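Local coordinates for protein Bug27 (Bordetella pertussis, PDB 2QPQ) that probably binds a small solute in the periplasm as a Venus-flytrap receptor of the Bug family of solute-binding proteins, at residues E212-V216 with A217-V221; G236-M240 with A241-K245; P275-F278 with Q279-E283. All coordinates share one frame; numbering follows the deposited sequence.

Interaction 1: E212-V216 with A217-V221; sequences EVPTV and AEQGV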
ATOM      1  N   GLU A 212      18.117   9.087  -8.095  1.00 35.90           N
ATOM      2  CA  GLU A 212      18.746   8.428  -9.237  1.00 35.91           C
ATOM      3  C   GLU A 212      18.013   7.161  -9.688  1.00 35.36           C
ATOM      4  O   GLU A 212      18.440   6.503 -10.657  1.00 35.45           O
ATOM      5  CB  GLU A 212      20.239   8.120  -8.941  1.00 36.02           C
ATOM      6  N   VAL A 213      16.930   6.798  -8.994  1.00 34.29           N
ATOM      7  CA  VAL A 213      16.111   5.668  -9.499  1.00 32.55           C
ATOM      8  C   VAL A 213      14.876   6.125 -10.283  1.00 31.03           C
ATOM      9  O   VAL A 213      14.020   6.838  -9.776  1.00 29.85           O
ATOM     10  CB  VAL A 213      15.834   4.517  -8.462  1.00 32.87           C
ATOM     11  CG1 VAL A 213      15.560   5.039  -7.111  1.00 34.39           C
ATOM     12  CG2 VAL A 213      14.687   3.613  -8.923  1.00 30.82           C
ATOM     13  N   PRO A 214      14.830   5.753 -11.561  1.00 30.48           N
ATOM     14  CA  PRO A 214      13.766   6.173 -12.460  1.00 30.17           C
ATOM     15  C   PRO A 214      12.415   5.531 -12.099  1.00 30.60           C
ATOM     16  O   PRO A 214      12.386   4.482 -11.410  1.00 30.16           O
ATOM     17  CB  PRO A 214      14.278   5.702 -13.832  1.00 30.24           C
ATOM     18  CG  PRO A 214      15.201   4.579 -13.524  1.00 29.82           C
ATOM     19  CD  PRO A 214      15.858   4.946 -12.240  1.00 30.18           C
ATOM     20  N   THR A 215      11.311   6.156 -12.521  1.00 29.55           N
ATOM     21  CA  THR A 215       9.996   5.525 -12.417  1.00 28.88           C
ATOM     22  C   THR A 215       9.912   4.422 -13.479  1.00 27.84           C
ATOM     23  O   THR A 215      10.688   4.403 -14.443  1.00 27.19           O
ATOM     24  CB  THR A 215       8.865   6.523 -12.701  1.00 29.41           C
ATOM     25  OG1 THR A 215       8.981   6.994 -14.064  1.00 30.14           O
ATOM     26  CG2 THR A 215       8.917   7.718 -11.730  1.00 29.85           C
ATOM     27  N   VAL A 216       8.963   3.506 -13.333  1.00 27.25           N
ATOM     28  CA  VAL A 216       8.666   2.574 -14.413  1.00 27.73           C
ATOM     29  C   VAL A 216       8.227   3.316 -15.707  1.00 29.58           C
ATOM     30  O   VAL A 216       8.685   2.981 -16.829  1.00 30.12           O
ATOM     31  CB  VAL A 216       7.566   1.565 -14.000  1.00 27.35           C
ATOM     32  CG1 VAL A 216       7.204   0.657 -15.200  1.00 25.74           C
ATOM     33  CG2 VAL A 216       8.040   0.758 -12.732  1.00 26.17           C
ATOM     34  N   ALA A 217       7.347   4.310 -15.534  1.00 30.62           N
ATOM     35  CA  ALA A 217       6.785   5.091 -16.659  1.00 32.02           C
ATOM     36  C   ALA A 217       7.906   5.696 -17.493  1.00 33.18           C
ATOM     37  O   ALA A 217       7.874   5.618 -18.703  1.00 33.92           O
ATOM     38  CB  ALA A 217       5.834   6.194 -16.140  1.00 32.03           C
ATOM     39  N   GLU A 218       8.916   6.272 -16.843  1.00 34.33           N
ATOM     40  CA  GLU A 218      10.013   6.919 -17.581  1.00 35.13           C
ATOM     41  C   GLU A 218      11.009   5.942 -18.235  1.00 35.18           C
ATOM     42  O   GLU A 218      12.004   6.376 -18.824  1.00 35.56           O
ATOM     43  CB  GLU A 218      10.700   7.991 -16.727  1.00 35.43           C
ATOM     44  CG  GLU A 218      11.779   7.473 -15.778  1.00 35.23           C
ATOM     45  CD  GLU A 218      12.440   8.579 -14.973  1.00 37.10           C
ATOM     46  OE1 GLU A 218      12.064   8.704 -13.763  1.00 34.77           O
ATOM     47  OE2 GLU A 218      13.339   9.315 -15.532  1.00 38.77           O
ATOM     48  N   GLN A 219      10.708   4.636 -18.183  1.00 34.58           N
ATOM     49  CA  GLN A 219      11.575   3.582 -18.744  1.00 34.12           C
ATOM     50  C   GLN A 219      11.109   2.634 -19.894  1.00 35.08           C
ATOM     51  O   GLN A 219      11.439   1.466 -19.840  1.00 36.04           O
ATOM     52  CB  GLN A 219      12.144   2.685 -17.593  1.00 34.01           C
ATOM     53  CG  GLN A 219      12.975   3.426 -16.559  1.00 33.45           C
ATOM     54  CD  GLN A 219      13.594   2.520 -15.509  1.00 32.84           C
ATOM     55  OE1 GLN A 219      13.074   2.391 -14.393  1.00 31.48           O
ATOM     56  NE2 GLN A 219      14.704   1.906 -15.848  1.00 29.44           N
ATOM     57  N   GLY A 220      10.333   3.002 -20.914  1.00 35.12           N
ATOM     58  CA  GLY A 220       9.197   3.809 -20.894  1.00 34.54           C
ATOM     59  C   GLY A 220       8.056   2.797 -21.006  1.00 34.04           C
ATOM     60  O   GLY A 220       7.892   2.042 -21.981  1.00 34.29           O
ATOM     61  N   VAL A 221       7.288   2.760 -19.946  1.00 33.27           N
ATOM     62  CA  VAL A 221       6.036   2.048 -19.911  1.00 32.38           C
ATOM     63  C   VAL A 221       5.091   3.183 -19.598  1.00 32.52           C
ATOM     64  O   VAL A 221       4.738   3.418 -18.453  1.00 32.07           O
ATOM     65  CB  VAL A 221       6.054   0.989 -18.773  1.00 31.58           C
ATOM     66  CG1 VAL A 221       4.743   0.206 -18.745  1.00 31.22           C
ATOM     67  CG2 VAL A 221       7.286   0.074 -18.910  1.00 29.75           C
TER
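Thr215 and Glu218 clasp each other across a single tight turn in a capping-box-like pattern, each side chain meeting the other's backbone nitrogen. The two side chains cross at about a right angle. Thr215 OG1 is set between its own N and carbonyl carbon (chi1 63°), which turns the hydroxyl oxygen to accept from Glu218 N at 2.9 Å. Glu218 runs back extended for the return half, in which OE1 takes the hydrogen of Thr215 N; this half is less certain, because the position of that oxygen is. The other oxygen, OE2, forms a salt bridge with Arg206, which ties the turn to an earlier part of the same loop. Pro214 and Gln219 cross obliquely beside this clasp, the rigid proline ring offering an apolar surface to the aliphatic part of Gln219, with Pro214 CB 3.8 Å from Gln219 CG. On the buried side, branched Val216 and Val221 fit against helix 141-153 and meet through Val216 CG1 and Val221 CG2, 3.8 Å apart. Val216 also touches strand 196-201. A cis peptide links Gln219 to Gly220 as the chain leaves the turn. Within the turn, Gln219 N donates to Val216 O from 56° out of the carbonyl plane.

Interaction 2: G236-M240 with A241-K245; sequences GATPM and AVRQK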
ATOM      1  N   GLY A 236     -19.904   3.363   6.184  1.00 17.31           N
ATOM      2  CA  GLY A 236     -20.510   4.076   5.076  1.00 16.75           C
ATOM      3  C   GLY A 236     -21.537   5.140   5.414  1.00 18.07           C
ATOM      4  O   GLY A 236     -21.577   6.161   4.742  1.00 19.27           O
ATOM      5  N   ALA A 237     -22.336   4.946   6.469  1.00 18.00           N
ATOM      6  CA  ALA A 237     -23.388   5.926   6.830  1.00 17.68           C
ATOM      7  C   ALA A 237     -22.896   7.073   7.729  1.00 16.59           C
ATOM      8  O   ALA A 237     -23.687   7.924   8.144  1.00 17.75           O
ATOM      9  CB  ALA A 237     -24.573   5.203   7.523  1.00 17.95           C
ATOM     10  N   THR A 238     -21.606   7.110   8.044  1.00 16.09           N
ATOM     11  CA  THR A 238     -21.095   8.119   8.986  1.00 16.76           C
ATOM     12  C   THR A 238     -21.285   9.487   8.366  1.00 16.90           C
ATOM     13  O   THR A 238     -20.800   9.733   7.284  1.00 16.76           O
ATOM     14  CB  THR A 238     -19.578   7.923   9.273  1.00 15.90           C
ATOM     15  OG1 THR A 238     -19.371   6.564   9.698  1.00 17.06           O
ATOM     16  CG2 THR A 238     -19.157   8.859  10.392  1.00 16.32           C
ATOM     17  N   PRO A 239     -22.011  10.386   9.046  1.00 18.31           N
ATOM     18  CA  PRO A 239     -22.259  11.708   8.428  1.00 18.59           C
ATOM     19  C   PRO A 239     -20.954  12.447   8.086  1.00 18.90           C
ATOM     20  O   PRO A 239     -19.917  12.247   8.723  1.00 19.26           O
ATOM     21  CB  PRO A 239     -23.006  12.466   9.507  1.00 19.84           C
ATOM     22  CG  PRO A 239     -23.683  11.353  10.320  1.00 20.28           C
ATOM     23  CD  PRO A 239     -22.645  10.252  10.371  1.00 18.35           C
ATOM     24  N   MET A 240     -21.017  13.281   7.065  1.00 18.30           N
ATOM     25  CA  MET A 240     -19.878  14.064   6.679  1.00 18.65           C
ATOM     26  C   MET A 240     -19.370  14.909   7.823  1.00 18.00           C
ATOM     27  O   MET A 240     -18.153  15.062   7.956  1.00 19.10           O
ATOM     28  CB  MET A 240     -20.216  14.935   5.450  1.00 18.89           C
ATOM     29  CG  MET A 240     -19.008  15.722   4.873  1.00 19.65           C
ATOM     30  SD  MET A 240     -17.594  14.676   4.399  1.00 23.02           S
ATOM     31  CE  MET A 240     -18.131  14.038   2.820  1.00 25.51           C
ATOM     32  N   ALA A 241     -20.239  15.457   8.665  1.00 17.84           N
ATOM     33  CA  ALA A 241     -19.728  16.294   9.798  1.00 18.07           C
ATOM     34  C   ALA A 241     -18.787  15.503  10.714  1.00 18.16           C
ATOM     35  O   ALA A 241     -17.790  16.043  11.253  1.00 18.17           O
ATOM     36  CB  ALA A 241     -20.860  16.893  10.620  1.00 19.64           C
ATOM     37  N   VAL A 242     -19.131  14.242  10.935  1.00 17.76           N
ATOM     38  CA  VAL A 242     -18.278  13.333  11.711  1.00 17.07           C
ATOM     39  C   VAL A 242     -16.962  13.027  10.957  1.00 16.87           C
ATOM     40  O   VAL A 242     -15.867  13.105  11.517  1.00 16.43           O
ATOM     41  CB  VAL A 242     -19.048  12.021  12.063  1.00 18.30           C
ATOM     42  CG1 VAL A 242     -18.136  11.037  12.804  1.00 17.11           C
ATOM     43  CG2 VAL A 242     -20.337  12.333  12.912  1.00 18.92           C
ATOM     44  N   ARG A 243     -17.064  12.685   9.677  1.00 16.81           N
ATOM     45  CA  ARG A 243     -15.863  12.455   8.836  1.00 17.02           C
ATOM     46  C   ARG A 243     -14.919  13.668   8.845  1.00 17.12           C
ATOM     47  O   ARG A 243     -13.685  13.526   8.908  1.00 16.63           O
ATOM     48  CB  ARG A 243     -16.307  12.123   7.410  1.00 16.35           C
ATOM     49  CG  ARG A 243     -17.031  10.759   7.329  1.00 16.37           C
ATOM     50  CD  ARG A 243     -17.728  10.579   6.013  1.00 17.25           C
ATOM     51  NE  ARG A 243     -16.783  10.512   4.898  1.00 13.27           N
ATOM     52  CZ  ARG A 243     -17.132  10.574   3.619  1.00 15.52           C
ATOM     53  NH1 ARG A 243     -18.411  10.742   3.249  1.00 16.38           N
ATOM     54  NH2 ARG A 243     -16.198  10.499   2.699  1.00 13.26           N
ATOM     55  N   GLN A 244     -15.507  14.860   8.811  1.00 17.88           N
ATOM     56  CA  GLN A 244     -14.722  16.123   8.816  1.00 19.60           C
ATOM     57  C   GLN A 244     -14.090  16.390  10.165  1.00 19.64           C
ATOM     58  O   GLN A 244     -12.940  16.819  10.246  1.00 20.00           O
ATOM     59  CB  GLN A 244     -15.589  17.301   8.345  1.00 19.48           C
ATOM     60  CG  GLN A 244     -15.706  17.244   6.846  1.00 21.24           C
ATOM     61  CD  GLN A 244     -16.681  18.236   6.251  1.00 20.52           C
ATOM     62  OE1 GLN A 244     -17.489  18.870   6.952  1.00 21.27           O
ATOM     63  NE2 GLN A 244     -16.625  18.353   4.937  1.00 20.38           N
ATOM     64  N   LYS A 245     -14.803  16.061  11.225  1.00 20.62           N
ATOM     65  CA  LYS A 245     -14.245  16.172  12.581  1.00 22.35           C
ATOM     66  C   LYS A 245     -13.031  15.259  12.785  1.00 20.85           C
ATOM     67  O   LYS A 245     -11.982  15.684  13.302  1.00 19.56           O
ATOM     68  CB  LYS A 245     -15.338  15.915  13.626  1.00 22.73           C
ATOM     69  CG  LYS A 245     -16.229  17.145  13.747  1.00 26.82           C
ATOM     70  CD  LYS A 245     -17.419  17.013  14.715  1.00 29.40           C
ATOM     71  CE  LYS A 245     -18.530  16.080  14.182  1.00 34.98           C
ATOM     72  NZ  LYS A 245     -19.092  15.299  15.314  1.00 40.79           N
TER
HETATM   73  O   HOH W   1     -20.889  10.882   4.897  1.00 22.12           O
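Two backbone bonds, Arg243 N to Pro239 O at 3.0 Å and Gln244 N to Met240 O at 2.8 Å, wind the chain from the end of the 236-240 loop into the first turn of helix 240-254. Pro239 holds the N-cap position, where a residue without an N-H costs the helix nothing; its ring lies side by side with Val242, CD to CG2. Just before it, Thr238 crosses Val242 at about a right angle, and the methyl carbons Thr238 CG2 and Val242 CG1 press to 3.4 Å, tighter than usual. With CG2 anti to the backbone N, the hydroxyl OG1 stays beside that nitrogen and bonds to Pro235 O. Met240 bends at chi2 and chi3, which brings CE over one face of the Arg243 guanidinium, 3.3 Å above its plane and offset toward the rim. Nearer the backbone, Met240 CG lies 3.6 Å from Gln244 NE2. A water in the guanidinium plane accepts from Arg243 NH1 at 3.0 Å and donates to Thr238 O at 2.7 Å, while Arg243 NE reaches Ala95 O in strand 93-109. Arginine suits this place because its flat cation can take a methyl on its face and a water at its edge, while NE bonds to a carbonyl oxygen; bonds from both NE and NH1 should restrict its rotation.

Interaction 3: P275-F278 with Q279-E283; sequences PEVF and QKMVE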
ATOM      1  N   PRO A 275     -12.130  13.593   2.965  1.00 16.29           N
ATOM      2  CA  PRO A 275     -13.228  12.648   2.777  1.00 16.20           C
ATOM      3  C   PRO A 275     -13.630  12.432   1.311  1.00 17.01           C
ATOM      4  O   PRO A 275     -13.593  11.285   0.811  1.00 17.81           O
ATOM      5  CB  PRO A 275     -14.345  13.259   3.630  1.00 15.38           C
ATOM      6  CG  PRO A 275     -13.560  13.881   4.794  1.00 16.25           C
ATOM      7  CD  PRO A 275     -12.403  14.520   4.098  1.00 15.70           C
ATOM      8  N   GLU A 276     -13.926  13.512   0.612  1.00 17.03           N
ATOM      9  CA  GLU A 276     -14.355  13.434  -0.782  1.00 18.90           C
ATOM     10  C   GLU A 276     -13.281  12.915  -1.732  1.00 17.97           C
ATOM     11  O   GLU A 276     -13.544  11.981  -2.532  1.00 17.32           O
ATOM     12  CB  GLU A 276     -14.895  14.793  -1.250  1.00 18.76           C
ATOM     13  CG  GLU A 276     -15.390  14.801  -2.693  1.00 21.47           C
ATOM     14  CD  GLU A 276     -16.252  15.999  -3.044  1.00 22.91           C
ATOM     15  OE1 GLU A 276     -16.331  16.971  -2.234  1.00 25.67           O
ATOM     16  OE2 GLU A 276     -16.867  15.956  -4.149  1.00 27.02           O
ATOM     17  N   VAL A 277     -12.087  13.497  -1.656  1.00 16.98           N
ATOM     18  CA  VAL A 277     -11.014  13.112  -2.557  1.00 18.03           C
ATOM     19  C   VAL A 277     -10.623  11.640  -2.305  1.00 17.43           C
ATOM     20  O   VAL A 277     -10.446  10.828  -3.274  1.00 17.49           O
ATOM     21  CB  VAL A 277      -9.755  13.989  -2.380  1.00 17.89           C
ATOM     22  CG1 VAL A 277      -8.577  13.385  -3.191  1.00 17.61           C
ATOM     23  CG2 VAL A 277     -10.047  15.446  -2.832  1.00 18.46           C
ATOM     24  N   PHE A 278     -10.497  11.287  -1.024  1.00 16.29           N
ATOM     25  CA  PHE A 278     -10.012   9.955  -0.697  1.00 15.50           C
ATOM     26  C   PHE A 278     -11.083   8.924  -1.123  1.00 15.09           C
ATOM     27  O   PHE A 278     -10.753   7.861  -1.668  1.00 14.24           O
ATOM     28  CB  PHE A 278      -9.611   9.846   0.816  1.00 16.04           C
ATOM     29  CG  PHE A 278      -8.987   8.509   1.211  1.00 14.75           C
ATOM     30  CD1 PHE A 278      -8.251   7.750   0.274  1.00 15.32           C
ATOM     31  CD2 PHE A 278      -9.077   8.044   2.513  1.00 15.70           C
ATOM     32  CE1 PHE A 278      -7.664   6.545   0.635  1.00 15.28           C
ATOM     33  CE2 PHE A 278      -8.488   6.826   2.885  1.00 15.19           C
ATOM     34  CZ  PHE A 278      -7.784   6.076   1.927  1.00 16.48           C
ATOM     35  N   GLN A 279     -12.350   9.232  -0.866  1.00 14.75           N
ATOM     36  CA  GLN A 279     -13.442   8.355  -1.300  1.00 15.94           C
ATOM     37  C   GLN A 279     -13.399   8.105  -2.795  1.00 17.25           C
ATOM     38  O   GLN A 279     -13.573   6.962  -3.260  1.00 17.71           O
ATOM     39  CB  GLN A 279     -14.834   8.900  -0.916  1.00 14.56           C
ATOM     40  CG  GLN A 279     -16.003   7.925  -1.262  1.00 16.33           C
ATOM     41  CD  GLN A 279     -15.914   6.647  -0.459  1.00 17.54           C
ATOM     42  OE1 GLN A 279     -15.486   6.681   0.680  1.00 20.36           O
ATOM     43  NE2 GLN A 279     -16.263   5.517  -1.053  1.00 18.84           N
ATOM     44  N   LYS A 280     -13.182   9.174  -3.564  1.00 18.22           N
ATOM     45  CA  LYS A 280     -13.045   9.009  -5.002  1.00 18.98           C
ATOM     46  C   LYS A 280     -11.856   8.100  -5.372  1.00 19.15           C
ATOM     47  O   LYS A 280     -11.982   7.252  -6.261  1.00 18.67           O
ATOM     48  CB  LYS A 280     -12.942  10.375  -5.679  1.00 20.32           C
ATOM     49  CG  LYS A 280     -13.050  10.379  -7.236  1.00 22.38           C
ATOM     50  CD  LYS A 280     -14.448  10.032  -7.742  1.00 27.19           C
ATOM     51  CE  LYS A 280     -14.501  10.123  -9.292  1.00 28.29           C
ATOM     52  NZ  LYS A 280     -15.553   9.226  -9.843  1.00 33.59           N
ATOM     53  N   MET A 281     -10.714   8.289  -4.699  1.00 18.89           N
ATOM     54  CA  MET A 281      -9.521   7.476  -4.957  1.00 20.29           C
ATOM     55  C   MET A 281      -9.811   6.008  -4.670  1.00 18.25           C
ATOM     56  O   MET A 281      -9.434   5.148  -5.457  1.00 16.63           O
ATOM     57  CB  MET A 281      -8.359   7.908  -4.050  1.00 21.06           C
ATOM     58  CG  MET A 281      -8.041   9.400  -4.004  1.00 23.20           C
ATOM     59  SD  MET A 281      -6.636   9.786  -2.927  1.00 27.80           S
ATOM     60  CE  MET A 281      -5.595   8.319  -3.328  1.00 18.20           C
ATOM     61  N   VAL A 282     -10.483   5.730  -3.546  1.00 17.26           N
ATOM     62  CA  VAL A 282     -10.830   4.341  -3.163  1.00 16.80           C
ATOM     63  C   VAL A 282     -11.666   3.715  -4.288  1.00 17.20           C
ATOM     64  O   VAL A 282     -11.368   2.623  -4.753  1.00 17.26           O
ATOM     65  CB  VAL A 282     -11.596   4.248  -1.795  1.00 16.26           C
ATOM     66  CG1 VAL A 282     -12.163   2.808  -1.529  1.00 14.75           C
ATOM     67  CG2 VAL A 282     -10.719   4.689  -0.639  1.00 15.64           C
ATOM     68  N   GLU A 283     -12.702   4.410  -4.730  1.00 17.91           N
ATOM     69  CA  GLU A 283     -13.621   3.842  -5.750  1.00 19.42           C
ATOM     70  C   GLU A 283     -12.953   3.685  -7.116  1.00 19.45           C
ATOM     71  O   GLU A 283     -13.131   2.693  -7.802  1.00 17.94           O
ATOM     72  CB  GLU A 283     -14.907   4.700  -5.817  1.00 18.80           C
ATOM     73  CG  GLU A 283     -15.713   4.542  -4.528  1.00 19.72           C
ATOM     74  CD  GLU A 283     -17.069   5.255  -4.551  1.00 22.61           C
ATOM     75  OE1 GLU A 283     -17.619   5.400  -5.668  1.00 27.33           O
ATOM     76  OE2 GLU A 283     -17.587   5.620  -3.458  1.00 24.12           O
TER
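Phe278 and Val282, one turn apart on helix 275-296, form the close-packed side of this contact. Val282 CG2 stands over one face of the ring in a CH-pi contact, 4.1 Å from the centroid and offset toward the rim. Phe278 CG is anti to the backbone N (chi1 -175°), which lays the ring on the carbonyl side, where Val282 of the next turn meets it. Met281 makes a Met-aromatic contact with the same ring: its sulfur SD approaches obliquely, 5.4 Å from the centroid, and also lies 4.1 Å from Val277 CG1. An unbranched, flexible methionine suits this spot between a buried ring and a more exposed valine. The main-chain bond from Val282 N to Phe278 O, 2.9 Å, joins the two turns. The solvent side is looser: Lys280 N bonds to Glu276 O, while their long polar side chains are exposed, which suits charged residues. On the flank, Gln279 NE2 donates to the anti lone pair of Glu283 OE2 at 2.7 Å. Gln279 OE1 accepts from Ala95 N of strand 93-109, against which Phe278 and Met281 also pack, and Trp229 of strand 227-235 meets the Phe278 ring edge to face. Pro275 packs on Met240, Arg243 and Tyr247 of helix 240-254.

Interactions 2 and 3 are neighbours, with centres 13 Å apart, and they touch where helix 240-254 starts against the start of helix 275-296: Met240 SD packs 3.6 Å from Pro275 CB, and Arg243 NH2 lies 3.3 Å from Pro275 O. Both also grip Ala95 of strand 93-109, interaction 2 through its carbonyl oxygen and interaction 3 through its amide nitrogen, so one strand residue is held by two helices. Interaction 1 stands apart, its nearest atoms about 17 Å from interaction 3 and about 29 Å from interaction 2, on the opposite side of the chain's centre from interaction 2. In a Venus-flytrap protein such as this, the solute would probably bind between two lobes.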